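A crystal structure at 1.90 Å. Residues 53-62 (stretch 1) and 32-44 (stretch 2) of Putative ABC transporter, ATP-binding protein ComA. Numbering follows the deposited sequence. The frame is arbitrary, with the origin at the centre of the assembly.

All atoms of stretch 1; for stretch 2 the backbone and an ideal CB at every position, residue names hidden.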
# COMPACT_ATOMS: atom_id res chain seq x y z
N GLY A 53 2.57 -11.37 -4.39
CA GLY A 53 3.97 -11.05 -4.19
C GLY A 53 4.19 -10.18 -2.96
O GLY A 53 5.14 -10.40 -2.20
N ILE A 54 3.32 -9.20 -2.76
CA ILE A 54 3.42 -8.32 -1.59
C ILE A 54 3.22 -9.15 -0.32
O ILE A 54 4.00 -9.04 0.63
CB ILE A 54 2.36 -7.19 -1.64
CG1 ILE A 54 2.69 -6.20 -2.76
CG2 ILE A 54 2.28 -6.47 -0.30
CD1 ILE A 54 1.68 -5.08 -2.90
N VAL A 55 2.19 -9.99 -0.33
CA VAL A 55 1.87 -10.84 0.81
C VAL A 55 3.00 -11.81 1.14
O VAL A 55 3.39 -11.95 2.31
CB VAL A 55 0.56 -11.63 0.57
CG1 VAL A 55 0.34 -12.67 1.65
CG2 VAL A 55 -0.62 -10.67 0.54
N GLU A 56 3.54 -12.47 0.12
CA GLU A 56 4.64 -13.42 0.30
C GLU A 56 5.86 -12.75 0.91
O GLU A 56 6.49 -13.29 1.82
CB GLU A 56 5.01 -14.08 -1.03
CG GLU A 56 3.95 -15.02 -1.58
CD GLU A 56 4.37 -15.69 -2.88
OE1 GLU A 56 4.95 -15.01 -3.75
OE2 GLU A 56 4.09 -16.90 -3.03
N ALA A 57 6.20 -11.57 0.39
CA ALA A 57 7.35 -10.82 0.89
C ALA A 57 7.14 -10.42 2.34
O ALA A 57 8.03 -10.60 3.17
CB ALA A 57 7.58 -9.59 0.02
N ALA A 58 5.95 -9.91 2.66
CA ALA A 58 5.62 -9.49 4.01
C ALA A 58 5.77 -10.64 5.01
O ALA A 58 6.26 -10.44 6.12
CB ALA A 58 4.21 -8.92 4.06
N LYS A 59 5.33 -11.83 4.60
CA LYS A 59 5.42 -13.02 5.45
C LYS A 59 6.87 -13.42 5.70
O LYS A 59 7.22 -13.88 6.79
CB LYS A 59 4.65 -14.19 4.83
CG LYS A 59 3.13 -14.06 4.92
CD LYS A 59 2.44 -15.29 4.36
CE LYS A 59 0.92 -15.20 4.48
NZ LYS A 59 0.45 -15.15 5.90
N LYS A 60 7.71 -13.25 4.68
CA LYS A 60 9.14 -13.56 4.80
C LYS A 60 9.80 -12.56 5.73
O LYS A 60 10.85 -12.83 6.31
CB LYS A 60 9.82 -13.52 3.42
CG LYS A 60 9.36 -14.58 2.44
CD LYS A 60 10.04 -14.37 1.09
CE LYS A 60 9.56 -15.36 0.04
NZ LYS A 60 10.16 -15.06 -1.30
N LEU A 61 9.20 -11.38 5.85
CA LEU A 61 9.72 -10.33 6.72
C LEU A 61 9.27 -10.52 8.17
O LEU A 61 9.64 -9.74 9.04
CB LEU A 61 9.28 -8.95 6.23
CG LEU A 61 9.76 -8.47 4.85
CD1 LEU A 61 9.16 -7.11 4.57
CD2 LEU A 61 11.28 -8.41 4.80
N GLY A 62 8.45 -11.54 8.40
CA GLY A 62 7.96 -11.81 9.75
C GLY A 62 6.68 -11.08 10.11
O GLY A 62 6.41 -10.83 11.28
N UNK A 32 13.48 -1.11 8.45
CA UNK A 32 13.86 -0.44 7.21
C UNK A 32 14.46 -1.41 6.20
O UNK A 32 15.52 -2.00 6.43
CB UNK A 32 14.86 0.68 7.50
N UNK A 33 13.74 -1.59 5.09
CA UNK A 33 14.17 -2.48 4.02
C UNK A 33 14.24 -1.70 2.71
O UNK A 33 13.34 -0.92 2.39
CB UNK A 33 13.22 -3.68 3.89
N UNK A 34 15.30 -1.95 1.95
CA UNK A 34 15.50 -1.27 0.67
C UNK A 34 14.54 -1.78 -0.40
O UNK A 34 14.08 -2.91 -0.34
CB UNK A 34 16.94 -1.45 0.20
N UNK A 35 14.28 -0.93 -1.39
CA UNK A 35 13.41 -1.28 -2.50
C UNK A 35 14.01 -2.45 -3.29
O UNK A 35 13.30 -3.39 -3.65
CB UNK A 35 13.19 -0.07 -3.41
N UNK A 36 15.32 -2.41 -3.51
CA UNK A 36 15.99 -3.46 -4.27
C UNK A 36 15.82 -4.83 -3.60
O UNK A 36 15.61 -5.84 -4.28
CB UNK A 36 17.48 -3.13 -4.42
N UNK A 37 15.89 -4.84 -2.27
CA UNK A 37 15.73 -6.08 -1.51
C UNK A 37 14.29 -6.60 -1.57
O UNK A 37 14.06 -7.78 -1.82
CB UNK A 37 16.14 -5.86 -0.05
N UNK A 38 13.33 -5.71 -1.36
CA UNK A 38 11.92 -6.10 -1.39
C UNK A 38 11.45 -6.46 -2.80
O UNK A 38 10.56 -7.29 -2.96
CB UNK A 38 11.05 -4.97 -0.83
N UNK A 39 12.07 -5.86 -3.80
CA UNK A 39 11.74 -6.14 -5.20
C UNK A 39 12.03 -7.62 -5.46
O UNK A 39 11.25 -8.31 -6.11
CB UNK A 39 12.53 -5.24 -6.15
N UNK A 40 13.16 -8.08 -4.94
CA UNK A 40 13.58 -9.47 -5.10
C UNK A 40 12.69 -10.42 -4.29
O UNK A 40 12.25 -11.45 -4.80
CB UNK A 40 15.04 -9.63 -4.68
N UNK A 41 12.41 -10.05 -3.04
CA UNK A 41 11.57 -10.86 -2.16
C UNK A 41 10.13 -11.01 -2.62
O UNK A 41 9.49 -12.03 -2.35
CB UNK A 41 11.58 -10.25 -0.76
N UNK A 42 9.61 -9.99 -3.30
CA UNK A 42 8.23 -10.01 -3.79
C UNK A 42 8.10 -10.53 -5.22
O UNK A 42 7.00 -10.53 -5.78
CB UNK A 42 7.64 -8.60 -3.71
N UNK A 43 9.21 -10.96 -5.81
CA UNK A 43 9.23 -11.48 -7.18
C UNK A 43 8.72 -10.46 -8.20
O UNK A 43 8.08 -10.81 -9.20
CB UNK A 43 8.39 -12.75 -7.26
N UNK A 44 9.01 -9.19 -7.93
CA UNK A 44 8.59 -8.09 -8.81
C UNK A 44 9.28 -8.15 -10.16
O UNK A 44 10.50 -8.30 -10.24
CB UNK A 44 8.88 -6.74 -8.15

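Position 32 has an extended backbone and nothing of stretch 1 near its CB, so the contact sets no rule; it is Asn32. Position 33 is also extended, but its CB points toward stretch 1, 5.2 Å from Leu61 CD2. A long aliphatic or aromatic side chain could cover that methyl. The residue is Tyr33, whose ring lays one face over the leucine: Leu61 CD2 sits 3.8 Å from Tyr33 CZ and 11° off the ring normal, a CH-pi contact.

Position 34 faces open space just before a helix, where Ser, Thr, Asp or Asn could cap the free amides. Ser34 does so, the backbone N of position 37 donating to Ser34 OG at 3.1 Å. Positions 35 and 36 lie on helix far from stretch 1, which leaves them unconstrained; they are Ile35 and Ala36.

At position 37 CA-to-CB runs sideways, so only a long side chain could return to Leu61. Tyr37 manages it lightly, presenting its ring edge, with CE2 4.2 Å from Leu61 CD2. Position 38 is also sideways, and a branched aliphatic chain of some length would suit the approach to the same leucine. Leu38 is there, and its CD2 meets Leu61 CD1 at 3.8 Å.

Positions 39 and 40 are helical and out of reach, open to many residues; they are Arg39 and Glu40.

At position 41 CA-to-CB points toward stretch 1, the ideal CB 4.1 Å from Ala57 CB and 4.8 Å from Lys60 CD. The small alanine leaves room for Leu, Ile or Met. Leu41 fits, its CB against Ala57 CB at 4.1 Å and its CD2 reaching Leu61 CD2 at 3.8 Å, although chi1 lies between wells at -102°. Its backbone contributes too: Lys60 NZ donates to Leu41 O at 3.3 Å.

Position 42 is the tightest. Its CA is 4.4 Å from Gly53 CA, and its ideal CB is 3.4 Å from Gly53 O and 3.9 Å from Ala57 CB, favouring Gly, Ala or Ser. Across the gap, a CB on Gly53 would come within 2.5 Å of the carbonyl O here, a clash. Ser42 turns its hydroxyl back to its own helix, Ser42 OG donating to Leu38 O at 2.7 Å.

Position 43 has positive phi in a Schellman motif, which favours Gly or Asn, while the carboxylate of Glu56 invites a base. Lys43 adopts this left-handed backbone. Its NZ stays 4.4 Å from Glu56 OE1, beyond a salt bridge, and 3.5 Å from Lys60 NZ, an uneasy pairing of like charges. Position 44 leaves sideways, free of stretch 1; it is Thr44.

Stretch 2, residues 32-44: NYSIAYLRELSKT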
# COMPACT_ATOMS: atom_id res chain seq x y z
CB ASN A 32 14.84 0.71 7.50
CG ASN A 32 14.15 1.93 8.08
OD1 ASN A 32 13.40 1.84 9.05
ND2 ASN A 32 14.41 3.09 7.48
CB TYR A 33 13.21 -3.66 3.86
CG TYR A 33 13.14 -4.55 5.08
CD1 TYR A 33 14.16 -5.46 5.36
CD2 TYR A 33 12.05 -4.49 5.95
CE1 TYR A 33 14.10 -6.28 6.48
CE2 TYR A 33 11.99 -5.30 7.07
CZ TYR A 33 13.01 -6.19 7.33
OH TYR A 33 12.96 -7.00 8.44
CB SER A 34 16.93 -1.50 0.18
OG SER A 34 17.12 -2.85 -0.20
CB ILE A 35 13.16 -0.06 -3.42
CG1 ILE A 35 12.18 0.90 -2.74
CG2 ILE A 35 12.63 -0.50 -4.78
CD1 ILE A 35 11.84 2.12 -3.56
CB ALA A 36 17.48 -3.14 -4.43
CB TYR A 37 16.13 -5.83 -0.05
CG TYR A 37 15.97 -7.02 0.87
CD1 TYR A 37 16.77 -8.15 0.74
CD2 TYR A 37 15.03 -7.00 1.91
CE1 TYR A 37 16.65 -9.23 1.62
CE2 TYR A 37 14.90 -8.06 2.79
CZ TYR A 37 15.71 -9.17 2.64
OH TYR A 37 15.59 -10.23 3.51
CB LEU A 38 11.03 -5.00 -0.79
CG LEU A 38 11.29 -4.74 0.70
CD1 LEU A 38 10.34 -3.67 1.21
CD2 LEU A 38 11.11 -6.03 1.49
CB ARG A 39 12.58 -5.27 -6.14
CG ARG A 39 12.21 -5.40 -7.61
CD ARG A 39 13.25 -4.75 -8.51
NE ARG A 39 13.42 -3.33 -8.23
CZ ARG A 39 14.57 -2.76 -7.87
NH1 ARG A 39 15.67 -3.49 -7.75
NH2 ARG A 39 14.62 -1.45 -7.66
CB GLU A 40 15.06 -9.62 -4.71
CG GLU A 40 15.58 -11.06 -4.68
CD GLU A 40 15.40 -11.81 -5.99
OE1 GLU A 40 15.42 -11.18 -7.07
OE2 GLU A 40 15.26 -13.05 -5.94
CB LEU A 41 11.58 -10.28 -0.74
CG LEU A 41 12.46 -10.96 0.31
CD1 LEU A 41 13.92 -10.93 -0.12
CD2 LEU A 41 12.27 -10.27 1.65
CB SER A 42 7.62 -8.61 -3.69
OG SER A 42 8.33 -7.69 -4.49
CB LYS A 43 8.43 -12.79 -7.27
CG LYS A 43 9.02 -13.93 -6.45
CD LYS A 43 8.16 -15.19 -6.53
CE LYS A 43 8.85 -16.38 -5.87
NZ LYS A 43 9.19 -16.13 -4.44
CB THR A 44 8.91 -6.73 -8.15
OG1 THR A 44 8.19 -6.61 -6.92
CG2 THR A 44 8.53 -5.58 -9.07
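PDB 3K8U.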